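Local atomic coordinates of aminotransferase class-III (Ochrobactrum anthropi, PDB entry 5GHG), a protein that probably catalyses the pyridoxal-phosphate-dependent transfer of amino groups as a class-III omega-transaminase, here with its cofactor in the aminated pyridoxamine form. Residues Val60-Gly63 and Phe64-Arg68; Asp205-Glu208 and Gln209-Ala213; Glu242-Gln245 and Ala246-Arg250; Ala340-Glu344 and Arg345-Ala349. The protein carries 1 engineered substitution. One frame throughout, in Å; residues are numbered along the deposited sequence.

Contact 1 of 4, residues Val60-Gly63 and Phe64-Arg68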
loop_
_atom_site.group_PDB
_atom_site.type_symbol
_atom_site.label_atom_id
_atom_site.label_comp_id
_atom_site.label_asym_id
_atom_site.label_seq_id
_atom_site.Cartn_x
_atom_site.Cartn_y
_atom_site.Cartn_z
ATOM N N VAL B 60 15.901 -0.307 7.814
ATOM C CA VAL B 60 16.993 0.327 7.046
ATOM C C VAL B 60 18.258 -0.467 7.341
ATOM O O VAL B 60 19.158 -0.042 8.074
ATOM C CB VAL B 60 17.118 1.830 7.356
ATOM C CG1 VAL B 60 18.182 2.486 6.474
ATOM C CG2 VAL B 60 15.748 2.488 7.117
ATOM N N GLY B 61 18.347 -1.633 6.713
ATOM C CA GLY B 61 19.408 -2.574 7.025
ATOM C C GLY B 61 20.807 -2.068 6.714
ATOM O O GLY B 61 21.732 -2.286 7.501
ATOM N N VAL B 62 20.991 -1.387 5.573
ATOM C CA VAL B 62 22.331 -0.943 5.175
ATOM C C VAL B 62 22.667 0.445 5.688
ATOM O O VAL B 62 23.680 1.044 5.293
ATOM C CB VAL B 62 22.527 -1.000 3.640
ATOM C CG1 VAL B 62 22.372 -2.441 3.130
ATOM C CG2 VAL B 62 21.579 -0.073 2.941
ATOM N N GLY B 63 21.832 0.990 6.570
ATOM C CA GLY B 63 22.090 2.317 7.090
ATOM C C GLY B 63 21.511 3.399 6.186
ATOM O O GLY B 63 20.941 3.135 5.129
ATOM N N PHE B 64 21.698 4.650 6.602
ATOM C CA PHE B 64 20.974 5.770 6.026
ATOM C C PHE B 64 21.793 6.574 5.017
ATOM O O PHE B 64 21.355 7.654 4.612
ATOM C CB PHE B 64 20.482 6.711 7.150
ATOM C CG PHE B 64 19.397 6.124 7.998
ATOM C CD1 PHE B 64 19.699 5.330 9.088
ATOM C CD2 PHE B 64 18.051 6.337 7.675
ATOM C CE1 PHE B 64 18.696 4.755 9.871
ATOM C CE2 PHE B 64 17.037 5.781 8.456
ATOM C CZ PHE B 64 17.353 4.989 9.547
ATOM N N SER B 65 22.964 6.090 4.610
ATOM C CA SER B 65 23.759 6.842 3.637
ATOM C C SER B 65 24.500 5.862 2.738
ATOM O O SER B 65 25.729 5.717 2.780
ATOM C CB SER B 65 24.735 7.794 4.344
ATOM O OG SER B 65 25.660 7.044 5.104
ATOM N N GLU B 66 23.754 5.131 1.914
ATOM C CA GLU B 66 24.342 4.138 1.014
ATOM C C GLU B 66 24.163 4.621 -0.419
ATOM O O GLU B 66 23.139 4.342 -1.056
ATOM C CB GLU B 66 23.712 2.764 1.227
ATOM C CG GLU B 66 24.360 1.669 0.388
ATOM C CD GLU B 66 25.878 1.827 0.305
ATOM O OE1 GLU B 66 26.384 2.351 -0.731
ATOM O OE2 GLU B 66 26.566 1.436 1.294
ATOM N N PRO B 67 25.129 5.364 -0.973
ATOM C CA PRO B 67 24.916 5.977 -2.289
ATOM C C PRO B 67 24.846 4.989 -3.444
ATOM O O PRO B 67 24.349 5.373 -4.510
ATOM C CB PRO B 67 26.115 6.939 -2.433
ATOM C CG PRO B 67 27.148 6.417 -1.509
ATOM C CD PRO B 67 26.397 5.799 -0.354
ATOM N N ARG B 68 25.289 3.742 -3.280
ATOM C CA ARG B 68 25.119 2.756 -4.350
ATOM C C ARG B 68 23.636 2.544 -4.695
ATOM O O ARG B 68 23.291 2.284 -5.850
ATOM C CB ARG B 68 25.725 1.403 -3.954
ATOM C CG ARG B 68 27.215 1.281 -4.156
ATOM C CD ARG B 68 27.734 -0.062 -3.648
ATOM N NE ARG B 68 27.249 -1.204 -4.421
ATOM C CZ ARG B 68 27.674 -2.462 -4.247
ATOM N NH1 ARG B 68 28.605 -2.732 -3.341
ATOM N NH2 ARG B 68 27.173 -3.449 -4.981
HETATM O O HOH W 1 24.629 3.732 5.376
HETATM O O HOH W 2 25.980 0.702 3.814
#

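Contact 2 of 4, residues Asp205-Glu208 and Gln209-Ala213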
loop_
_atom_site.group_PDB
_atom_site.type_symbol
_atom_site.label_atom_id
_atom_site.label_comp_id
_atom_site.label_asym_id
_atom_site.label_seq_id
_atom_site.Cartn_x
_atom_site.Cartn_y
_atom_site.Cartn_z
ATOM N N ASP B 205 -1.566 -27.083 22.090
ATOM C CA ASP B 205 -2.842 -27.715 22.440
ATOM C C ASP B 205 -4.008 -26.754 22.246
ATOM O O ASP B 205 -5.069 -27.146 21.755
ATOM C CB ASP B 205 -2.827 -28.195 23.886
ATOM C CG ASP B 205 -1.945 -29.414 24.097
ATOM O OD1 ASP B 205 -1.503 -30.024 23.104
ATOM O OD2 ASP B 205 -1.684 -29.744 25.280
ATOM N N GLU B 206 -3.846 -25.502 22.658
ATOM C CA GLU B 206 -4.892 -24.519 22.454
ATOM C C GLU B 206 -5.114 -24.250 20.966
ATOM O O GLU B 206 -6.247 -24.044 20.534
ATOM C CB GLU B 206 -4.552 -23.224 23.208
ATOM C CG GLU B 206 -4.629 -23.428 24.727
ATOM C CD GLU B 206 -4.144 -22.218 25.517
ATOM O OE1 GLU B 206 -4.250 -22.254 26.767
ATOM O OE2 GLU B 206 -3.641 -21.250 24.889
ATOM N N LEU B 207 -4.036 -24.249 20.180
ATOM C CA LEU B 207 -4.183 -24.147 18.731
ATOM C C LEU B 207 -4.996 -25.325 18.177
ATOM O O LEU B 207 -5.919 -25.141 17.384
ATOM C CB LEU B 207 -2.808 -24.086 18.067
ATOM C CG LEU B 207 -2.771 -24.178 16.540
ATOM C CD1 LEU B 207 -3.573 -23.040 15.885
ATOM C CD2 LEU B 207 -1.344 -24.158 16.068
ATOM N N GLU B 208 -4.659 -26.541 18.597
ATOM C CA GLU B 208 -5.394 -27.705 18.102
ATOM C C GLU B 208 -6.849 -27.676 18.555
ATOM O O GLU B 208 -7.750 -28.043 17.782
ATOM C CB GLU B 208 -4.716 -28.999 18.533
ATOM C CG GLU B 208 -5.449 -30.267 18.070
ATOM C CD GLU B 208 -4.567 -31.507 18.150
ATOM O OE1 GLU B 208 -3.656 -31.540 19.004
ATOM O OE2 GLU B 208 -4.786 -32.440 17.355
ATOM N N GLN B 209 -7.101 -27.206 19.782
ATOM C CA GLN B 209 -8.471 -27.078 20.262
ATOM C C GLN B 209 -9.265 -26.082 19.433
ATOM O O GLN B 209 -10.449 -26.297 19.154
ATOM C CB GLN B 209 -8.494 -26.665 21.745
ATOM C CG GLN B 209 -8.009 -27.771 22.665
ATOM C CD GLN B 209 -7.633 -27.239 24.043
ATOM O OE1 GLN B 209 -8.136 -26.198 24.488
ATOM N NE2 GLN B 209 -6.754 -27.937 24.714
ATOM N N LEU B 210 -8.638 -24.972 19.051
ATOM C CA LEU B 210 -9.289 -24.015 18.161
ATOM C C LEU B 210 -9.614 -24.660 16.804
ATOM O O LEU B 210 -10.733 -24.524 16.290
ATOM C CB LEU B 210 -8.405 -22.777 17.971
ATOM C CG LEU B 210 -8.936 -21.685 17.041
ATOM C CD1 LEU B 210 -10.274 -21.153 17.494
ATOM C CD2 LEU B 210 -7.948 -20.524 16.915
ATOM N N ILE B 211 -8.646 -25.356 16.218
ATOM C CA ILE B 211 -8.848 -25.985 14.921
ATOM C C ILE B 211 -10.008 -26.988 14.986
ATOM O O ILE B 211 -10.884 -27.022 14.109
ATOM C CB ILE B 211 -7.559 -26.652 14.433
ATOM C CG1 ILE B 211 -6.485 -25.594 14.115
ATOM C CG2 ILE B 211 -7.801 -27.573 13.228
ATOM C CD1 ILE B 211 -5.070 -26.170 14.070
ATOM N N ILE B 212 -10.025 -27.815 16.028
ATOM C CA ILE B 212 -11.099 -28.794 16.164
ATOM C C ILE B 212 -12.434 -28.108 16.340
ATOM O O ILE B 212 -13.427 -28.480 15.693
ATOM C CB ILE B 212 -10.789 -29.766 17.314
ATOM C CG1 ILE B 212 -9.734 -30.764 16.857
ATOM C CG2 ILE B 212 -12.072 -30.477 17.772
ATOM C CD1 ILE B 212 -9.102 -31.560 18.001
ATOM N N ALA B 213 -12.489 -27.077 17.187
ATOM C CA ALA B 213 -13.758 -26.408 17.462
ATOM C C ALA B 213 -14.291 -25.682 16.223
ATOM O O ALA B 213 -15.495 -25.626 16.006
ATOM C CB ALA B 213 -13.618 -25.428 18.621
#

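Contact 3 of 4, residues Glu242-Gln245 and Ala246-Arg250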
loop_
_atom_site.group_PDB
_atom_site.type_symbol
_atom_site.label_atom_id
_atom_site.label_comp_id
_atom_site.label_asym_id
_atom_site.label_seq_id
_atom_site.Cartn_x
_atom_site.Cartn_y
_atom_site.Cartn_z
ATOM N N GLU B 242 8.193 -26.159 16.598
ATOM C CA GLU B 242 8.121 -27.586 16.298
ATOM C C GLU B 242 6.735 -28.142 16.634
ATOM O O GLU B 242 6.116 -28.827 15.822
ATOM C CB GLU B 242 9.208 -28.342 17.059
ATOM C CG GLU B 242 9.111 -29.839 16.953
ATOM C CD GLU B 242 10.078 -30.570 17.886
ATOM O OE1 GLU B 242 9.864 -31.772 18.137
ATOM O OE2 GLU B 242 11.050 -29.947 18.360
ATOM N N LYS B 243 6.228 -27.821 17.824
ATOM C CA LYS B 243 4.925 -28.321 18.233
ATOM C C LYS B 243 3.801 -27.712 17.419
ATOM O O LYS B 243 2.838 -28.406 17.075
ATOM C CB LYS B 243 4.723 -28.092 19.728
ATOM C CG LYS B 243 5.773 -28.796 20.582
ATOM C CD LYS B 243 5.735 -28.370 22.053
ATOM C CE LYS B 243 6.695 -29.249 22.889
ATOM N NZ LYS B 243 6.968 -28.688 24.241
ATOM N N VAL B 244 3.900 -26.421 17.079
ATOM C CA VAL B 244 2.870 -25.801 16.241
ATOM C C VAL B 244 2.835 -26.471 14.866
ATOM O O VAL B 244 1.754 -26.810 14.346
ATOM C CB VAL B 244 3.082 -24.279 16.131
ATOM C CG1 VAL B 244 2.214 -23.672 15.000
ATOM C CG2 VAL B 244 2.735 -23.617 17.452
ATOM N N GLN B 245 3.998 -26.677 14.266
ATOM C CA GLN B 245 4.040 -27.254 12.922
ATOM C C GLN B 245 3.484 -28.682 12.903
ATOM O O GLN B 245 2.826 -29.076 11.934
ATOM C CB GLN B 245 5.462 -27.199 12.362
ATOM C CG GLN B 245 5.886 -25.784 11.970
ATOM C CD GLN B 245 7.288 -25.695 11.445
ATOM O OE1 GLN B 245 7.502 -25.625 10.228
ATOM N NE2 GLN B 245 8.267 -25.692 12.345
ATOM N N ALA B 246 3.700 -29.438 13.973
ATOM C CA ALA B 246 3.107 -30.775 14.071
ATOM C C ALA B 246 1.582 -30.708 14.011
ATOM O O ALA B 246 0.950 -31.524 13.329
ATOM C CB ALA B 246 3.558 -31.464 15.361
ATOM N N VAL B 247 0.978 -29.753 14.729
ATOM C CA VAL B 247 -0.469 -29.560 14.672
ATOM C C VAL B 247 -0.916 -29.183 13.267
ATOM O O VAL B 247 -1.860 -29.768 12.712
ATOM C CB VAL B 247 -0.916 -28.498 15.696
ATOM C CG1 VAL B 247 -2.390 -28.189 15.547
ATOM C CG2 VAL B 247 -0.597 -28.953 17.124
ATOM N N LEU B 248 -0.276 -28.171 12.678
ATOM C CA LEU B 248 -0.682 -27.723 11.354
ATOM C C LEU B 248 -0.609 -28.865 10.345
ATOM O O LEU B 248 -1.519 -29.036 9.526
ATOM C CB LEU B 248 0.189 -26.549 10.894
ATOM C CG LEU B 248 0.120 -25.308 11.796
ATOM C CD1 LEU B 248 1.039 -24.200 11.234
ATOM C CD2 LEU B 248 -1.309 -24.798 11.918
ATOM N N LYS B 249 0.467 -29.647 10.386
ATOM C CA LYS B 249 0.635 -30.727 9.432
ATOM C C LYS B 249 -0.465 -31.778 9.594
ATOM O O LYS B 249 -0.957 -32.333 8.601
ATOM C CB LYS B 249 2.023 -31.345 9.595
ATOM C CG LYS B 249 2.394 -32.344 8.522
ATOM C CD LYS B 249 3.899 -32.577 8.516
ATOM C CE LYS B 249 4.234 -34.058 8.506
ATOM N NZ LYS B 249 3.760 -34.722 7.263
ATOM N N ARG B 250 -0.891 -32.014 10.836
ATOM C CA ARG B 250 -1.933 -32.992 11.126
ATOM C C ARG B 250 -3.252 -32.657 10.443
ATOM O O ARG B 250 -4.031 -33.555 10.124
ATOM C CB ARG B 250 -2.126 -33.091 12.639
ATOM C CG ARG B 250 -3.223 -34.060 13.111
ATOM C CD ARG B 250 -3.209 -34.146 14.645
ATOM N NE ARG B 250 -1.866 -34.475 15.122
ATOM C CZ ARG B 250 -1.271 -33.945 16.179
ATOM N NH1 ARG B 250 -1.891 -33.024 16.908
ATOM N NH2 ARG B 250 -0.040 -34.323 16.501
#

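Contact 4 of 4, residues Ala340-Glu344 and Arg345-Ala349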
loop_
_atom_site.group_PDB
_atom_site.type_symbol
_atom_site.label_atom_id
_atom_site.label_comp_id
_atom_site.label_asym_id
_atom_site.label_seq_id
_atom_site.Cartn_x
_atom_site.Cartn_y
_atom_site.Cartn_z
ATOM N N ALA B 340 22.608 -7.351 -3.068
ATOM C CA ALA B 340 24.012 -7.499 -3.450
ATOM C C ALA B 340 24.946 -6.912 -2.400
ATOM O O ALA B 340 25.985 -7.500 -2.093
ATOM C CB ALA B 340 24.267 -6.861 -4.813
ATOM N N ILE B 341 24.584 -5.760 -1.829
ATOM C CA ILE B 341 25.409 -5.146 -0.790
ATOM C C ILE B 341 25.449 -6.038 0.438
ATOM O O ILE B 341 26.521 -6.301 0.994
ATOM C CB ILE B 341 24.897 -3.726 -0.447
ATOM C CG1 ILE B 341 25.144 -2.778 -1.630
ATOM C CG2 ILE B 341 25.593 -3.184 0.802
ATOM C CD1 ILE B 341 24.385 -1.444 -1.524
ATOM N N ILE B 342 24.280 -6.515 0.876
ATOM C CA ILE B 342 24.192 -7.424 2.019
ATOM C C ILE B 342 25.085 -8.640 1.807
ATOM O O ILE B 342 25.798 -9.070 2.721
ATOM C CB ILE B 342 22.718 -7.821 2.261
ATOM C CG1 ILE B 342 21.947 -6.608 2.818
ATOM C CG2 ILE B 342 22.593 -9.002 3.198
ATOM C CD1 ILE B 342 20.459 -6.854 3.009
ATOM N N GLU B 343 25.069 -9.187 0.585
ATOM C CA GLU B 343 25.906 -10.323 0.207
ATOM C C GLU B 343 27.387 -9.959 0.199
ATOM O O GLU B 343 28.211 -10.629 0.839
ATOM C CB GLU B 343 25.532 -10.798 -1.194
ATOM C CG GLU B 343 24.712 -12.041 -1.271
ATOM C CD GLU B 343 24.188 -12.254 -2.688
ATOM O OE1 GLU B 343 24.956 -11.955 -3.653
ATOM O OE2 GLU B 343 23.015 -12.688 -2.828
ATOM N N GLU B 344 27.744 -8.941 -0.580
ATOM C CA GLU B 344 29.140 -8.590 -0.774
ATOM C C GLU B 344 29.809 -8.223 0.538
ATOM O O GLU B 344 30.963 -8.582 0.774
ATOM C CB GLU B 344 29.272 -7.430 -1.750
ATOM C CG GLU B 344 28.859 -7.747 -3.174
ATOM C CD GLU B 344 28.823 -6.480 -4.042
ATOM O OE1 GLU B 344 28.130 -6.496 -5.085
ATOM O OE2 GLU B 344 29.491 -5.471 -3.669
ATOM N N ARG B 345 29.113 -7.470 1.387
ATOM C CA ARG B 345 29.721 -6.988 2.615
ATOM C C ARG B 345 29.444 -7.897 3.802
ATOM O O ARG B 345 29.731 -7.524 4.944
ATOM C CB ARG B 345 29.252 -5.563 2.896
ATOM C CG ARG B 345 29.552 -4.688 1.707
ATOM C CD ARG B 345 29.324 -3.222 1.952
ATOM N NE ARG B 345 29.589 -2.489 0.720
ATOM C CZ ARG B 345 29.185 -1.242 0.494
ATOM N NH1 ARG B 345 29.472 -0.648 -0.666
ATOM N NH2 ARG B 345 28.483 -0.602 1.426
ATOM N N ASP B 346 28.911 -9.090 3.560
ATOM C CA ASP B 346 28.787 -10.095 4.608
ATOM C C ASP B 346 27.988 -9.543 5.791
ATOM O O ASP B 346 28.342 -9.725 6.957
ATOM C CB ASP B 346 30.184 -10.560 5.030
ATOM C CG ASP B 346 30.228 -12.003 5.492
ATOM O OD1 ASP B 346 29.350 -12.805 5.102
ATOM O OD2 ASP B 346 31.171 -12.343 6.247
ATOM N N LEU B 347 26.883 -8.859 5.492
ATOM C CA LEU B 347 26.124 -8.222 6.568
ATOM C C LEU B 347 25.294 -9.197 7.391
ATOM O O LEU B 347 25.000 -8.912 8.553
ATOM C CB LEU B 347 25.242 -7.108 6.000
ATOM C CG LEU B 347 26.010 -5.971 5.328
ATOM C CD1 LEU B 347 25.061 -4.852 4.872
ATOM C CD2 LEU B 347 27.123 -5.401 6.222
ATOM N N VAL B 348 24.918 -10.349 6.841
ATOM C CA VAL B 348 24.254 -11.348 7.686
ATOM C C VAL B 348 25.206 -11.791 8.806
ATOM O O VAL B 348 24.814 -11.895 9.979
ATOM C CB VAL B 348 23.781 -12.542 6.847
ATOM C CG1 VAL B 348 23.186 -13.612 7.725
ATOM C CG2 VAL B 348 22.757 -12.076 5.816
ATOM N N ALA B 349 26.465 -12.043 8.457
ATOM C CA ALA B 349 27.442 -12.443 9.468
ATOM C C ALA B 349 27.751 -11.294 10.416
ATOM O O ALA B 349 27.891 -11.496 11.630
ATOM C CB ALA B 349 28.716 -12.962 8.799
HETATM O O HOH W 3 25.525 -11.419 4.079
HETATM O O HOH W 4 30.699 -3.993 -1.774
#

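Contact 1 of 4, residues Val60-Gly63 and Phe64-Arg68
Val60 and Phe64, four residues apart in the loop that leads into helix 67-77, meet through a CH-pi contact. Val60 CG1 stands 3.8 Å from the centroid of the Phe64 ring and only 3° off the ring normal, so one methyl sits squarely over the face. The second branch, CG2, reaches Phe64 CE2 at 3.8 Å. With CG1 set anti to the backbone N (chi1 -176°), both methyls can face the ring. Replacing Phe64 by an alanine would probably leave the methyls of Val60 without the ring face they pack on and open a gap beside Phe82 of the second subunit. Val62 CG2 also touches the aliphatic base of Glu66, 3.9 Å from CB, crossing it at about a right angle.

Among the polar contacts, Gly63 N bonds to Val60 O and closes a type I turn. Two waters donate to Val62 O: one also accepts from Ser65 N, the other also donates to Glu66 OE2 at 2.7 Å. Glu66 is the N-cap of helix 67-77, its OE1 receiving Arg68 N at 3.1 Å through the anti lone pair, while OE2 forms a salt bridge with Arg345.

The segment leads from just after helix 55-58 into the first turn of helix 67-77, with Val62 and Glu66 resting on Ile341 of helix 329-344 and Val60 and Phe64 on Phe82 of the second subunit.

Contact 2 of 4, residues Asp205-Glu208 and Gln209-Ala213
Gln209 N donates to Asp205 O at 2.8 Å, the shortest of four successive i to i+4 backbone bonds that tie residues 205-208 to residues 209-212. Leu210 N to Glu206 O and Ile211 N to Leu207 O both measure 3.0 Å, and Ile212 N to Glu208 O closes the series with an N-H...O angle of 165°. Two acidic side chains turn their polar ends to partners beyond this turn: Glu208 OE2 meets the hydroxyl of Tyr251 and forms a salt bridge with Arg250, and Glu206 OE1 pairs with Arg202 one turn earlier.

This regular ladder belongs to the interior of helix 196-214, a long alpha-helix lying against helix 240-250 and strand 143-147 of the mixed, mostly parallel sheet of the PLP-dependent aminotransferase fold.

Along its buried side, the Leu207 and Ile211 side chains cross at a slant, Ile211 CD1 lying 3.9 Å from Leu207 CD1 and as near to its CG. Ile211 CG1 points anti to its carbonyl carbon (chi1 -67°), which turns the CD1 arm back along the helix toward Leu207 and brings CG1 within 3.3 Å of Leu207 O. The same turn of the chain in Ile212 lays its CD1 on the aliphatic part of Glu208, 3.9 Å from CG, the two side chains leaning across each other. At the solvent side, the Gln209 chain, extended beyond CG, runs back along the preceding turn, its CG 3.1 Å from Asp205 O and its amide NE2 4.0 Å from Asp205 CB. Leu207, Leu210 and Ile211 all reach Ile145, while Ile211 also touches Pro216 and Ile253.

Contact 3 of 4, residues Glu242-Gln245 and Ala246-Arg250
Leu248 lies alongside Val244 one turn before it, the two side chains pointing the same way, with Leu248 CD1 4.0 Å from Val244 CG1. The CG carbon of Leu248 is anti to its carbonyl carbon (chi1 -61°), which swings it back over the previous turn to 3.4 Å from Val244 O. That oxygen also accepts Leu248 N at 3.0 Å, and the N-H...O angle of 170° makes this the straightest of the four i to i+4 bonds here. An alanine in place of Leu248 would probably leave Val244 CG1 without its neighbour and open a gap toward Phe222 and Leu255.

Val247 turns its CG2 methyl back to 3.5 Å from Lys243 O, the acceptor of its own N-H at a longer 3.3 Å. Gln245 O takes Lys249 N at 2.9 Å, whereas the Gln245 amide is held from outside: OE1 accepts from Lys279 N, and NE2 donates to the carbonyls of Asp277 and Trp241.

Helix 240-250 is the connection of a beta-alpha-beta unit between strands 219-224 and 254-258. Val244 and Leu248 rest on Phe222, Leu248 and Gln245 reach Leu255, and Val247 turns to helix 196-214.

Contact 4 of 4, residues Ala340-Glu344 and Arg345-Ala349
Arg345 lies alongside Ile341, four residues earlier. Its CB is 3.4 Å from Ile341 O, the oxygen that accepts Arg345 N at 2.9 Å, and CG stays close to the same carbonyl. From CG to NE the chain is extended, carrying CD to 3.9 Å from Ile341 CG2; that methyl then lies over one face of the guanidinium. At the edge, in plane, NE donates to a water 3.1 Å away that also donates to Glu344 OE2, which is itself salt-bridged to Arg68. At the tip, NH2 forms a salt bridge to Glu66.

Behind it the helix stops in a Schellman motif. Asp346, with positive phi (57°), is the C-prime residue: Leu347 N bonds to Ile342 O at 3.0 Å in the carbonyl plane, and Asp346 N reaches Glu343 O at 3.2 Å from above the plane of the Glu343 carbonyl. A water bridges Ile342 O to Val348 N. Apolar contacts span the turn, Leu347 CD1 on Ile342 CG1 (4.1 Å) and Val348 CG2 on Ile342 CG2 (4.0 Å).

Helix 329-344 passes to helix 347-363 through just two residues, Arg345 and Asp346, with Ile341 packed against Arg68 and Leu69 of helix 67-77, and Leu347 against Val62.

The four contacts form two touching pairs. Contacts 1 and 4, with centres about 12 Å apart, are joined by two salt bridges, Glu66 OE2 to Arg345 NH2 at 2.8 Å and Arg68 NH1 to Glu344 OE2 at 2.9 Å. Contacts 2 and 3, about 11 Å apart between centres, belong to adjacent helices, where Leu207 CD2 packs on Val244 CG1 at 3.7 Å. Contacts 1 and 2 lie on opposite sides of the chain's centre, about 44 Å apart between centres, as do contacts 1 and 3 at about 39 Å. The bound pyridoxamine phosphate is about 12 Å from the Val60 side chain of contact 1, which contributes none of the residues lining its pocket.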